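Local coordinates for variable region-containing chitin-binding protein 3 (Branchiostoma floridae, PDB 1XT5) that probably binds chitin as a full-length immune-type receptor of amphioxus, of which this chain is the V-type immunoglobulin domain, at residues M5-T10 / L24-Q29; S50-K55 / E75-F80; L81-V86 / L94-V99; W108-Q113 / L122-V127. One frame throughout, in Å; residues are numbered along the deposited sequence.

How the interactions relate
All four contacts pair antiparallel strands of one immunoglobulin V-set sandwich. Interactions 1 and 3 belong to one sheet, where Leu-24 of the first meets Leu-94 of the second through the backbone; interactions 2 and 4 belong to the opposing sheet. Interactions 1 and 4, centres about 8 Å apart, are joined across the core by a disulfide. Interactions 2 and 3 touch at the other side of the chain, with Phe-54 against Val-86. Each buries one face and turns the other outward: sulfur and aliphatic contacts fill the inside of interaction 1, aromatic rings carry interaction 2, an arginine and two waters distinguish interaction 3, and tryptophan packing lies on the outer face of interaction 4.

Interaction 1: M5-T10 / L24-Q29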
loop_
_atom_site.group_PDB
_atom_site.type_symbol
_atom_site.label_atom_id
_atom_site.label_comp_id
_atom_site.label_asym_id
_atom_site.label_seq_id
_atom_site.Cartn_x
_atom_site.Cartn_y
_atom_site.Cartn_z
ATOM N N MET A 5 -13.701 -0.550 -7.040
ATOM C CA MET A 5 -12.435 -0.012 -6.556
ATOM C C MET A 5 -11.574 0.551 -7.640
ATOM O O MET A 5 -11.376 -0.092 -8.668
ATOM C CB MET A 5 -11.679 -1.146 -5.861
ATOM C CG MET A 5 -10.411 -0.657 -5.139
ATOM S SD MET A 5 -10.731 0.322 -3.692
ATOM C CE MET A 5 -11.304 -0.966 -2.566
ATOM N N THR A 6 -10.962 1.717 -7.424
ATOM C CA THR A 6 -9.968 2.224 -8.363
ATOM C C THR A 6 -8.799 2.800 -7.577
ATOM O O THR A 6 -8.998 3.762 -6.798
ATOM C CB THR A 6 -10.536 3.291 -9.296
ATOM O OG1 THR A 6 -11.593 2.746 -10.083
ATOM C CG2 THR A 6 -9.453 3.801 -10.269
ATOM N N VAL A 7 -7.628 2.255 -7.782
ATOM C CA VAL A 7 -6.380 2.771 -7.210
ATOM C C VAL A 7 -5.740 3.684 -8.226
ATOM O O VAL A 7 -5.794 3.462 -9.420
ATOM C CB VAL A 7 -5.464 1.576 -6.833
ATOM C CG1 VAL A 7 -4.015 2.010 -6.573
ATOM C CG2 VAL A 7 -6.005 0.835 -5.629
ATOM N N ARG A 8 -5.118 4.764 -7.726
ATOM C CA ARG A 8 -4.302 5.656 -8.537
ATOM C C ARG A 8 -2.977 5.902 -7.864
ATOM O O ARG A 8 -2.837 5.854 -6.642
ATOM C CB ARG A 8 -5.060 6.954 -8.830
ATOM C CG ARG A 8 -6.263 6.761 -9.735
ATOM C CD ARG A 8 -6.958 8.104 -10.051
ATOM N NE ARG A 8 -8.026 7.875 -11.025
ATOM C CZ ARG A 8 -9.250 7.514 -11.131
ATOM N NH1 ARG A 8 -10.175 7.236 -10.193
ATOM N NH2 ARG A 8 -9.727 7.428 -12.402
ATOM N N THR A 9 -1.974 6.233 -8.683
ATOM C CA THR A 9 -0.629 6.505 -8.247
ATOM C C THR A 9 -0.087 7.716 -9.008
ATOM O O THR A 9 -0.022 7.698 -10.221
ATOM C CB THR A 9 0.313 5.367 -8.571
ATOM O OG1 THR A 9 0.142 4.923 -9.931
ATOM C CG2 THR A 9 0.077 4.130 -7.703
ATOM N N THR A 10 0.295 8.754 -8.282
ATOM C CA THR A 10 0.844 9.932 -8.919
ATOM C C THR A 10 2.205 9.655 -9.569
ATOM O O THR A 10 2.569 10.340 -10.524
ATOM C CB THR A 10 1.030 11.114 -7.954
ATOM O OG1 THR A 10 1.854 10.721 -6.859
ATOM C CG2 THR A 10 -0.308 11.616 -7.452
ATOM N N LEU A 24 6.031 6.355 -1.259
ATOM C CA LEU A 24 5.486 5.783 -2.482
ATOM C C LEU A 24 3.993 6.155 -2.497
ATOM O O LEU A 24 3.219 5.559 -1.757
ATOM C CB LEU A 24 5.624 4.284 -2.569
ATOM C CG LEU A 24 7.083 3.816 -2.602
ATOM C CD1 LEU A 24 7.955 3.955 -1.414
ATOM C CD2 LEU A 24 7.129 2.291 -2.877
ATOM N N PRO A 25 3.584 7.190 -3.246
ATOM C CA PRO A 25 2.200 7.641 -3.169
ATOM C C PRO A 25 1.186 6.625 -3.656
ATOM O O PRO A 25 1.393 5.889 -4.611
ATOM C CB PRO A 25 2.211 8.919 -4.035
ATOM C CG PRO A 25 3.616 9.396 -3.969
ATOM C CD PRO A 25 4.411 8.127 -4.042
ATOM N N CYS A 26 0.017 6.655 -3.026
ATOM C CA CYS A 26 -1.090 5.844 -3.460
ATOM C C CYS A 26 -2.401 6.491 -3.003
ATOM O O CYS A 26 -2.457 7.001 -1.886
ATOM C CB CYS A 26 -0.984 4.447 -2.870
ATOM S SG CYS A 26 -2.318 3.346 -3.465
ATOM N N SER A 27 -3.401 6.456 -3.869
ATOM C CA SER A 27 -4.722 6.924 -3.537
ATOM C C SER A 27 -5.751 5.879 -4.029
ATOM O O SER A 27 -5.437 5.026 -4.849
ATOM C CB SER A 27 -5.065 8.270 -4.156
ATOM O OG SER A 27 -5.191 8.168 -5.579
ATOM N N TYR A 28 -6.991 5.974 -3.553
ATOM C CA TYR A 28 -8.030 5.120 -4.110
ATOM C C TYR A 28 -9.376 5.811 -3.960
ATOM O O TYR A 28 -9.580 6.671 -3.080
ATOM C CB TYR A 28 -8.052 3.700 -3.466
ATOM C CG TYR A 28 -8.622 3.698 -2.069
ATOM C CD1 TYR A 28 -9.979 3.492 -1.848
ATOM C CD2 TYR A 28 -7.830 3.917 -0.945
ATOM C CE1 TYR A 28 -10.527 3.499 -0.616
ATOM C CE2 TYR A 28 -8.397 3.940 0.334
ATOM C CZ TYR A 28 -9.741 3.725 0.490
ATOM O OH TYR A 28 -10.299 3.783 1.744
ATOM N N GLN A 29 -10.319 5.304 -4.769
ATOM C CA GLN A 29 -11.717 5.608 -4.670
ATOM C C GLN A 29 -12.490 4.300 -4.718
ATOM O O GLN A 29 -12.182 3.450 -5.510
ATOM C CB GLN A 29 -12.207 6.524 -5.759
ATOM C CG GLN A 29 -11.661 7.936 -5.517
ATOM C CD GLN A 29 -12.306 8.632 -4.332
ATOM O OE1 GLN A 29 -11.607 9.141 -3.447
ATOM N NE2 GLN A 29 -13.649 8.698 -4.213
#
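Val-7 and Tyr-28 sit directly across from each other as a non-hydrogen-bonded antiparallel pair, with Thr-6/Gln-29 and Arg-8/Ser-27 as the hydrogen-bonded pairs before and after it. Backbone bonds of ordinary length join them: Thr-6 N reaches Gln-29 O at 2.9 Å, and Arg-8 N likewise lies 2.9 Å from Ser-27 O.

The tight side carries Met-5, Val-7, Cys-26 and Tyr-28. Val-7 spreads its two methyls: CG1 meets Cys-26 SG at 3.8 Å, while CG2 lies against Tyr-28 CB at 4.1 Å. Met-5 CG is anti to the backbone N (chi1 -172°), and the chain then bends to put SD 3.7 Å from Tyr-28 CD1, an oblique Met-aromatic contact. Val-111 of strand 105-112 touches Met-5, Val-7 and Tyr-28, closing this face within the domain.

Arg-8, Thr-6, Ser-27 and Gln-29 point the other way, where burial is slight. Here Arg-8 CB passes Ser-27 OG at 3.5 Å, and Thr-6 CG2 lies over one face of the Arg-8 guanidinium, toward its rim. Beyond the paired strands, the Thr-10 side chain crosses that of Pro-25 at about a right angle, with Thr-10 OG1 3.4 Å from Pro-25 CB.

From the inner face Cys-26 SG continues into the disulfide with Cys-109 SG, and the Cys-26 side chain packs on Trp-41. Strands A and B paired beside this bridge, with tryptophan against the disulfide cysteine, are the hallmark of the immunoglobulin fold, here in its V-set form.

Interaction 2: S50-K55 / E75-F80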
loop_
_atom_site.group_PDB
_atom_site.type_symbol
_atom_site.label_atom_id
_atom_site.label_comp_id
_atom_site.label_asym_id
_atom_site.label_seq_id
_atom_site.Cartn_x
_atom_site.Cartn_y
_atom_site.Cartn_z
ATOM N N SER A 50 4.756 -11.971 -4.634
ATOM C CA SER A 50 5.235 -10.871 -3.826
ATOM C C SER A 50 5.509 -11.334 -2.418
ATOM O O SER A 50 5.175 -12.421 -1.986
ATOM C CB SER A 50 4.195 -9.726 -3.810
ATOM O OG SER A 50 3.044 -10.186 -3.118
ATOM N N THR A 51 6.125 -10.438 -1.653
ATOM C CA THR A 51 6.263 -10.552 -0.221
ATOM C C THR A 51 5.557 -9.362 0.438
ATOM O O THR A 51 5.482 -8.249 -0.104
ATOM C CB THR A 51 7.727 -10.680 0.212
ATOM O OG1 THR A 51 7.807 -11.157 1.556
ATOM C CG2 THR A 51 8.449 -9.378 0.111
ATOM N N LYS A 52 4.999 -9.584 1.629
ATOM C CA LYS A 52 4.270 -8.540 2.331
ATOM C C LYS A 52 5.175 -7.475 2.847
ATOM O O LYS A 52 6.174 -7.748 3.525
ATOM C CB LYS A 52 3.463 -9.166 3.498
ATOM C CG LYS A 52 2.347 -10.059 3.039
ATOM C CD LYS A 52 1.781 -10.787 4.267
ATOM C CE LYS A 52 0.793 -9.920 5.013
ATOM N NZ LYS A 52 -0.124 -10.681 5.890
ATOM N N VAL A 53 4.764 -6.212 2.639
ATOM C CA VAL A 53 5.431 -5.046 3.234
ATOM C C VAL A 53 4.597 -4.503 4.405
ATOM O O VAL A 53 5.081 -4.287 5.503
ATOM C CB VAL A 53 5.712 -3.977 2.181
ATOM C CG1 VAL A 53 6.328 -2.757 2.802
ATOM C CG2 VAL A 53 6.579 -4.573 1.071
ATOM N N PHE A 54 3.326 -4.251 4.124
ATOM C CA PHE A 54 2.411 -3.605 5.021
ATOM C C PHE A 54 1.012 -4.128 4.748
ATOM O O PHE A 54 0.644 -4.334 3.595
ATOM C CB PHE A 54 2.467 -2.082 4.840
ATOM C CG PHE A 54 1.475 -1.306 5.699
ATOM C CD1 PHE A 54 1.875 -0.829 6.945
ATOM C CD2 PHE A 54 0.179 -1.077 5.257
ATOM C CE1 PHE A 54 0.955 -0.154 7.741
ATOM C CE2 PHE A 54 -0.756 -0.427 6.064
ATOM C CZ PHE A 54 -0.310 0.028 7.283
ATOM N N LYS A 55 0.207 -4.210 5.798
ATOM C CA LYS A 55 -1.222 -4.449 5.670
ATOM C C LYS A 55 -1.945 -3.595 6.726
ATOM O O LYS A 55 -1.446 -3.452 7.852
ATOM C CB LYS A 55 -1.604 -5.917 5.801
ATOM C CG LYS A 55 -3.007 -6.329 5.394
ATOM C CD LYS A 55 -3.244 -7.820 5.491
ATOM C CE LYS A 55 -4.634 -8.223 5.101
ATOM N NZ LYS A 55 -4.828 -9.709 5.193
ATOM N N GLU A 75 0.165 -3.087 10.219
ATOM C CA GLU A 75 1.290 -3.972 10.489
ATOM C C GLU A 75 2.274 -3.928 9.345
ATOM O O GLU A 75 1.887 -3.967 8.171
ATOM C CB GLU A 75 0.800 -5.399 10.713
ATOM C CG GLU A 75 1.885 -6.376 11.109
ATOM C CD GLU A 75 1.423 -7.701 11.632
ATOM O OE1 GLU A 75 0.216 -7.997 11.524
ATOM O OE2 GLU A 75 2.314 -8.468 12.105
ATOM N N SER A 76 3.564 -3.900 9.677
ATOM C CA SER A 76 4.646 -4.095 8.715
ATOM C C SER A 76 5.290 -5.452 8.950
ATOM O O SER A 76 5.234 -6.015 10.045
ATOM C CB SER A 76 5.676 -3.007 8.833
ATOM O OG SER A 76 6.204 -2.839 10.145
ATOM N N PHE A 77 5.883 -6.000 7.875
ATOM C CA PHE A 77 6.259 -7.402 7.842
ATOM C C PHE A 77 7.679 -7.661 7.426
ATOM O O PHE A 77 8.283 -6.919 6.654
ATOM C CB PHE A 77 5.331 -8.206 6.878
ATOM C CG PHE A 77 3.892 -8.217 7.307
ATOM C CD1 PHE A 77 3.038 -7.215 6.889
ATOM C CD2 PHE A 77 3.412 -9.246 8.119
ATOM C CE1 PHE A 77 1.722 -7.168 7.261
ATOM C CE2 PHE A 77 2.097 -9.194 8.503
ATOM C CZ PHE A 77 1.268 -8.177 8.083
ATOM N N GLY A 78 8.241 -8.788 7.934
ATOM C CA GLY A 78 9.482 -9.277 7.399
ATOM C C GLY A 78 10.593 -8.256 7.542
ATOM O O GLY A 78 10.792 -7.650 8.592
ATOM N N ASP A 79 11.368 -8.116 6.463
ATOM C CA ASP A 79 12.473 -7.207 6.481
ATOM C C ASP A 79 12.044 -5.753 6.598
ATOM O O ASP A 79 12.887 -4.894 6.768
ATOM C CB ASP A 79 13.273 -7.416 5.183
ATOM C CG ASP A 79 14.058 -8.717 5.214
ATOM O OD1 ASP A 79 14.277 -9.350 6.230
ATOM O OD2 ASP A 79 14.436 -9.050 4.093
ATOM N N PHE A 80 10.758 -5.471 6.456
ATOM C CA PHE A 80 10.231 -4.120 6.514
ATOM C C PHE A 80 9.692 -3.748 7.871
ATOM O O PHE A 80 9.263 -2.628 8.058
ATOM C CB PHE A 80 9.114 -3.913 5.455
ATOM C CG PHE A 80 9.606 -4.320 4.059
ATOM C CD1 PHE A 80 9.361 -5.607 3.621
ATOM C CD2 PHE A 80 10.284 -3.422 3.315
ATOM C CE1 PHE A 80 9.848 -6.058 2.414
ATOM C CE2 PHE A 80 10.795 -3.837 2.055
ATOM C CZ PHE A 80 10.542 -5.136 1.667
#
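Phe-54/Ser-76 and Lys-55/Glu-75 belong to the antiparallel C'-C'' pairing, an element that V-set domains add to the immunoglobulin sandwich. Lys-55 and Glu-75 exchange two backbone bonds, each 2.9 Å: Lys-55 N to Glu-75 O, and Glu-75 N to Lys-55 O. A third runs from Phe-77 N to Val-53 O.

Phe-77 supplies the main side-chain contact. Its ring is sandwiched, with Lys-52 CE over one face, 3.6 Å from the centroid, and CG of Glu-75 toward the rim of the other. The bend at chi3 (82°) brings Lys-52 CE over the ring, and NZ follows as an off-centre cation-pi partner, 4.1 Å from the centroid of the Phe-77 ring. The ring edge faces the opposite strand, with CE1 3.6 Å from Lys-55 N.

Strand 50-58 carries a classic beta bulge here: Val-53 and Phe-54 both face Trp-41 of strand 38-44. Val-53 thereby directs its side chain into the sandwich, where CG2 lies over the Phe-80 ring, 3.9 Å from its centroid, and CG1 is near Phe-80 CG. Phe-80 gets there through a short 3-10 segment, its N bonded to Phe-77 O. Thr-51 CG2 comes in at the edge of the same ring, 4.3 Å from CE1, and Tyr-107 of strand 105-112 touches both Val-53 and Phe-80.

Interaction 3: L81-V86 / L94-V99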
loop_
_atom_site.group_PDB
_atom_site.type_symbol
_atom_site.label_atom_id
_atom_site.label_comp_id
_atom_site.label_asym_id
_atom_site.label_seq_id
_atom_site.Cartn_x
_atom_site.Cartn_y
_atom_site.Cartn_z
ATOM N N LEU A 81 9.665 -4.719 8.776
ATOM C CA LEU A 81 9.077 -4.476 10.089
ATOM C C LEU A 81 9.826 -3.363 10.734
ATOM O O LEU A 81 11.044 -3.369 10.834
ATOM C CB LEU A 81 9.091 -5.753 10.940
ATOM C CG LEU A 81 8.161 -5.778 12.137
ATOM C CD1 LEU A 81 7.943 -7.239 12.594
ATOM C CD2 LEU A 81 8.599 -4.958 13.330
ATOM N N GLY A 82 9.089 -2.396 11.251
ATOM C CA GLY A 82 9.621 -1.251 11.835
ATOM C C GLY A 82 10.132 -0.152 10.944
ATOM O O GLY A 82 10.554 0.903 11.443
ATOM N N ARG A 83 10.124 -0.335 9.656
ATOM C CA ARG A 83 10.549 0.632 8.669
ATOM C C ARG A 83 9.449 1.107 7.749
ATOM O O ARG A 83 9.579 2.188 7.156
ATOM C CB ARG A 83 11.674 0.075 7.772
ATOM C CG ARG A 83 12.857 -0.387 8.561
ATOM C CD ARG A 83 14.056 -0.741 7.728
ATOM N NE ARG A 83 13.909 -1.791 6.755
ATOM C CZ ARG A 83 13.877 -1.720 5.403
ATOM N NH1 ARG A 83 13.923 -0.561 4.792
ATOM N NH2 ARG A 83 13.787 -2.818 4.704
ATOM N N ALA A 84 8.360 0.384 7.630
ATOM C CA ALA A 84 7.292 0.698 6.717
ATOM C C ALA A 84 6.072 1.196 7.509
ATOM O O ALA A 84 5.666 0.566 8.492
ATOM C CB ALA A 84 6.916 -0.551 5.921
ATOM N N SER A 85 5.450 2.259 7.032
ATOM C CA SER A 85 4.261 2.787 7.691
ATOM C C SER A 85 3.329 3.406 6.654
ATOM O O SER A 85 3.780 3.837 5.598
ATOM C CB SER A 85 4.655 3.786 8.791
ATOM O OG SER A 85 5.347 4.911 8.284
ATOM N N VAL A 86 2.057 3.490 6.999
ATOM C CA VAL A 86 1.036 4.170 6.221
ATOM C C VAL A 86 0.310 5.099 7.165
ATOM O O VAL A 86 -0.440 4.643 8.029
ATOM C CB VAL A 86 0.092 3.161 5.526
ATOM C CG1 VAL A 86 -1.042 3.878 4.808
ATOM C CG2 VAL A 86 0.847 2.326 4.501
ATOM N N LEU A 94 2.804 4.866 1.193
ATOM C CA LEU A 94 3.744 4.123 2.015
ATOM C C LEU A 94 4.996 4.964 2.284
ATOM O O LEU A 94 5.550 5.542 1.360
ATOM C CB LEU A 94 4.172 2.879 1.245
ATOM C CG LEU A 94 5.229 1.983 1.927
ATOM C CD1 LEU A 94 4.648 1.307 3.152
ATOM C CD2 LEU A 94 5.735 0.951 0.935
ATOM N N ARG A 95 5.427 4.982 3.536
ATOM C CA ARG A 95 6.712 5.567 3.945
ATOM C C ARG A 95 7.632 4.418 4.342
ATOM O O ARG A 95 7.264 3.573 5.167
ATOM C CB ARG A 95 6.506 6.511 5.128
ATOM C CG ARG A 95 7.776 7.205 5.593
ATOM C CD ARG A 95 7.479 8.221 6.670
ATOM N NE ARG A 95 8.536 8.988 7.273
ATOM C CZ ARG A 95 9.162 8.599 8.378
ATOM N NH1 ARG A 95 8.934 7.452 9.022
ATOM N NH2 ARG A 95 10.118 9.415 8.830
ATOM N N LEU A 96 8.832 4.396 3.771
ATOM C CA LEU A 96 9.856 3.395 4.080
ATOM C C LEU A 96 11.084 4.099 4.558
ATOM O O LEU A 96 11.638 4.986 3.855
ATOM C CB LEU A 96 10.062 2.531 2.855
ATOM C CG LEU A 96 10.952 1.338 3.096
ATOM C CD1 LEU A 96 10.327 0.341 4.068
ATOM C CD2 LEU A 96 11.276 0.688 1.751
ATOM N N THR A 97 11.552 3.772 5.766
ATOM C CA THR A 97 12.769 4.413 6.328
ATOM C C THR A 97 13.956 3.456 6.188
ATOM O O THR A 97 13.803 2.256 5.937
ATOM C CB THR A 97 12.593 4.762 7.802
ATOM O OG1 THR A 97 12.364 3.562 8.521
ATOM C CG2 THR A 97 11.412 5.640 7.997
ATOM N N HIS A 98 15.148 4.036 6.400
ATOM C CA HIS A 98 16.399 3.251 6.429
ATOM C C HIS A 98 16.486 2.323 5.205
ATOM O O HIS A 98 16.702 1.117 5.338
ATOM C CB HIS A 98 16.539 2.437 7.695
ATOM C CG HIS A 98 16.544 3.271 8.882
ATOM N ND1 HIS A 98 17.655 3.939 9.318
ATOM C CD2 HIS A 98 15.536 3.504 9.764
ATOM C CE1 HIS A 98 17.305 4.597 10.410
ATOM N NE2 HIS A 98 16.050 4.359 10.742
ATOM N N VAL A 99 16.277 2.899 4.010
ATOM C CA VAL A 99 16.181 2.085 2.820
ATOM C C VAL A 99 17.441 1.279 2.579
ATOM O O VAL A 99 18.560 1.785 2.587
ATOM C CB VAL A 99 15.809 2.974 1.606
ATOM C CG1 VAL A 99 15.973 2.234 0.328
ATOM C CG2 VAL A 99 14.398 3.511 1.757
HETATM O O HOH W 1 11.473 3.517 11.055
HETATM O O HOH W 2 7.973 4.520 8.044
#
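The Arg-83 side chain crosses Thr-97 obliquely and stays in touch with Thr-97 from CB to NH1. CB is 3.6 Å from Thr-97 OG1. CG stays near the same residue, and CD comes to 3.5 Å from Thr-97 O. With chi3 at -60° the chain bends and NE turns off the extended line. At the tip NH1 gives a straight bond to Thr-97 O, 3.0 Å and 163°, with the oxygen in the guanidinium plane. NH1 also forms a salt bridge with Asp-103, and NH2 donates to Asp-79 O, so the flat group is fixed from several sides.

The backbone oxygen of Arg-83 is equally well used: it accepts Thr-97 N and a proton from water 2, which is 2.7 Å from Ser-85 OG and accepts from Arg-95 NH1. Water 1 donates to Gly-82 O and lies 2.7 Å from Thr-97 OG1. Both waters thus stitch together the outer, polar side of the hairpin.

On the inner side the contacts are mainly apolar. Leu-94 CD1 approaches Ala-84 CB at 4.0 Å and Val-86 CG2 at 4.2 Å, with Trp-41 touching Leu-94 and Val-86. Next to the Ala-84/Leu-96 pair along the strands comes the hydrogen-bonded pair Ser-85/Arg-95, whose side chains point to the outer face.

A D-E hairpin whose arginine pairs with the aspartate preceding strand F, at the lower end of the sandwich, is a signature of V-set domains.

Interaction 4: W108-Q113 / L122-V127; sequences WCQVAQ and LDAKSV. With SO4 (sulfate ion), chain B.
Ser-126 CB packs over one face of the Trp-108 indole, a CH-pi contact on the outer surface of the F-G hairpin, which in V-set domains carries the loop corresponding to CDR3. The carbon sits squarely over the six-membered ring, 3.5 Å from its centroid and 9° off the normal. Ala-124 CB approaches the same ring obliquely, 4.1 Å from Trp-108 CE3. Farther along this face Gln-110, with CG anti to the backbone N (chi1 178°), extends across Leu-122, whose CD1 is 3.7 Å from Gln-110 CD. That methyl also reaches Ala-112 CB at 4.0 Å.

Beneath these side chains runs a regular antiparallel ladder. Cys-109 and Lys-125 exchange backbone bonds, as do Val-111 and Asp-123; Cys-109 N to Lys-125 O is 2.8 Å. The side chains of these four residues leave on the other face. There Asp-123 OD2 and Lys-125 NZ form a salt bridge at 3.5 Å and grip strand 4-8 together, OD2 accepting Val-7 N and NZ donating to Val-7 O. Cys-109 turns toward the core and packs on Trp-41.

The next shell sets the outer group in place. Trp-108 NE1 bonds to Gly-44 O, which fixes the turn of the indole, and Ser-126 OG bonds to Arg-106 NH1. Pro-47 touches both Trp-108 and Gln-110. At the far end Gln-113 NE2 bonds to Asp-33 and also to a sulfate ion, probably from the crystallisation liquor, which Gln-2, Ser-3 and Arg-117 hold as well; Gln-113 NE2 lies 3.0 Å from sulfate O2.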
loop_
_atom_site.group_PDB
_atom_site.type_symbol
_atom_site.label_atom_id
_atom_site.label_comp_id
_atom_site.label_asym_id
_atom_site.label_seq_id
_atom_site.Cartn_x
_atom_site.Cartn_y
_atom_site.Cartn_z
ATOM N N TRP A 108 3.543 -2.831 -4.907
ATOM C CA TRP A 108 2.145 -2.771 -5.294
ATOM C C TRP A 108 1.326 -2.208 -4.147
ATOM O O TRP A 108 1.350 -2.741 -3.044
ATOM C CB TRP A 108 1.639 -4.190 -5.621
ATOM C CG TRP A 108 2.295 -4.724 -6.846
ATOM C CD1 TRP A 108 3.499 -5.395 -6.908
ATOM C CD2 TRP A 108 1.823 -4.602 -8.184
ATOM N NE1 TRP A 108 3.799 -5.691 -8.205
ATOM C CE2 TRP A 108 2.805 -5.228 -9.010
ATOM C CE3 TRP A 108 0.736 -4.046 -8.778
ATOM C CZ2 TRP A 108 2.656 -5.286 -10.384
ATOM C CZ3 TRP A 108 0.583 -4.102 -10.136
ATOM C CH2 TRP A 108 1.550 -4.727 -10.943
ATOM N N CYS A 109 0.565 -1.144 -4.466
ATOM C CA CYS A 109 -0.468 -0.617 -3.583
ATOM C C CYS A 109 -1.774 -1.298 -4.009
ATOM O O CYS A 109 -2.270 -1.041 -5.093
ATOM C CB CYS A 109 -0.557 0.883 -3.748
ATOM S SG CYS A 109 -1.809 1.559 -2.620
ATOM N N GLN A 110 -2.264 -2.175 -3.163
ATOM C CA GLN A 110 -3.476 -2.936 -3.399
ATOM C C GLN A 110 -4.513 -2.482 -2.377
ATOM O O GLN A 110 -4.243 -2.449 -1.177
ATOM C CB GLN A 110 -3.206 -4.424 -3.264
ATOM C CG GLN A 110 -4.454 -5.269 -3.464
ATOM C CD GLN A 110 -4.097 -6.714 -3.349
ATOM O OE1 GLN A 110 -3.576 -7.313 -4.272
ATOM N NE2 GLN A 110 -4.273 -7.269 -2.178
ATOM N N VAL A 111 -5.719 -2.180 -2.845
ATOM C CA VAL A 111 -6.813 -1.810 -1.969
ATOM C C VAL A 111 -8.002 -2.703 -2.359
ATOM O O VAL A 111 -8.329 -2.834 -3.552
ATOM C CB VAL A 111 -7.158 -0.323 -2.040
ATOM C CG1 VAL A 111 -8.205 0.038 -0.978
ATOM C CG2 VAL A 111 -5.935 0.555 -1.877
ATOM N N ALA A 112 -8.628 -3.334 -1.372
ATOM C CA ALA A 112 -9.652 -4.321 -1.665
ATOM C C ALA A 112 -10.759 -4.255 -0.619
ATOM O O ALA A 112 -10.505 -3.977 0.554
ATOM C CB ALA A 112 -9.074 -5.741 -1.636
ATOM N N GLN A 113 -11.962 -4.581 -1.051
ATOM C CA GLN A 113 -13.001 -4.903 -0.108
ATOM C C GLN A 113 -12.538 -6.007 0.847
ATOM O O GLN A 113 -11.766 -6.874 0.436
ATOM C CB GLN A 113 -14.239 -5.400 -0.805
ATOM C CG GLN A 113 -14.858 -4.387 -1.722
ATOM C CD GLN A 113 -16.056 -4.990 -2.440
ATOM O OE1 GLN A 113 -15.931 -5.999 -3.127
ATOM N NE2 GLN A 113 -17.215 -4.393 -2.252
ATOM N N LEU A 122 -11.370 -5.146 -5.999
ATOM C CA LEU A 122 -9.958 -5.004 -5.755
ATOM C C LEU A 122 -9.331 -4.173 -6.868
ATOM O O LEU A 122 -9.744 -4.314 -8.018
ATOM C CB LEU A 122 -9.218 -6.391 -5.698
ATOM C CG LEU A 122 -7.721 -6.399 -5.400
ATOM C CD1 LEU A 122 -7.366 -7.673 -4.694
ATOM C CD2 LEU A 122 -6.830 -6.296 -6.651
ATOM N N ASP A 123 -8.322 -3.359 -6.540
ATOM C CA ASP A 123 -7.455 -2.819 -7.579
ATOM C C ASP A 123 -6.054 -2.736 -7.016
ATOM O O ASP A 123 -5.865 -2.759 -5.789
ATOM C CB ASP A 123 -7.960 -1.472 -8.115
ATOM C CG ASP A 123 -7.326 -1.036 -9.414
ATOM O OD1 ASP A 123 -6.760 -1.909 -10.140
ATOM O OD2 ASP A 123 -7.393 0.160 -9.733
ATOM N N ALA A 124 -5.073 -2.606 -7.882
ATOM C CA ALA A 124 -3.678 -2.471 -7.464
ATOM C C ALA A 124 -2.900 -1.800 -8.574
ATOM O O ALA A 124 -3.144 -2.062 -9.751
ATOM C CB ALA A 124 -3.059 -3.851 -7.170
ATOM N N LYS A 125 -1.926 -0.976 -8.186
ATOM C CA LYS A 125 -0.971 -0.379 -9.099
ATOM C C LYS A 125 0.396 -0.432 -8.448
ATOM O O LYS A 125 0.500 -0.446 -7.213
ATOM C CB LYS A 125 -1.311 1.060 -9.463
ATOM C CG LYS A 125 -2.530 1.180 -10.343
ATOM C CD LYS A 125 -2.884 2.594 -10.697
ATOM C CE LYS A 125 -3.850 2.724 -11.871
ATOM N NZ LYS A 125 -5.085 1.964 -11.659
ATOM N N SER A 126 1.448 -0.413 -9.273
ATOM C CA SER A 126 2.803 -0.526 -8.742
ATOM C C SER A 126 3.580 0.770 -8.883
ATOM O O SER A 126 3.417 1.556 -9.813
ATOM C CB SER A 126 3.577 -1.675 -9.384
ATOM O OG SER A 126 4.076 -1.355 -10.673
ATOM N N VAL A 127 4.500 0.935 -7.923
ATOM C CA VAL A 127 5.456 2.030 -7.885
ATOM C C VAL A 127 6.853 1.385 -7.769
ATOM O O VAL A 127 7.083 0.610 -6.855
ATOM C CB VAL A 127 5.210 2.954 -6.684
ATOM C CG1 VAL A 127 6.139 4.144 -6.745
ATOM C CG2 VAL A 127 3.759 3.431 -6.652
HETATM S S SO4 B . -20.850 -5.604 -4.317
HETATM O O1 SO4 B . -21.895 -6.426 -3.556
HETATM O O2 SO4 B . -19.876 -5.096 -3.340
HETATM O O3 SO4 B . -21.422 -4.564 -5.060
HETATM O O4 SO4 B . -20.178 -6.531 -5.221
#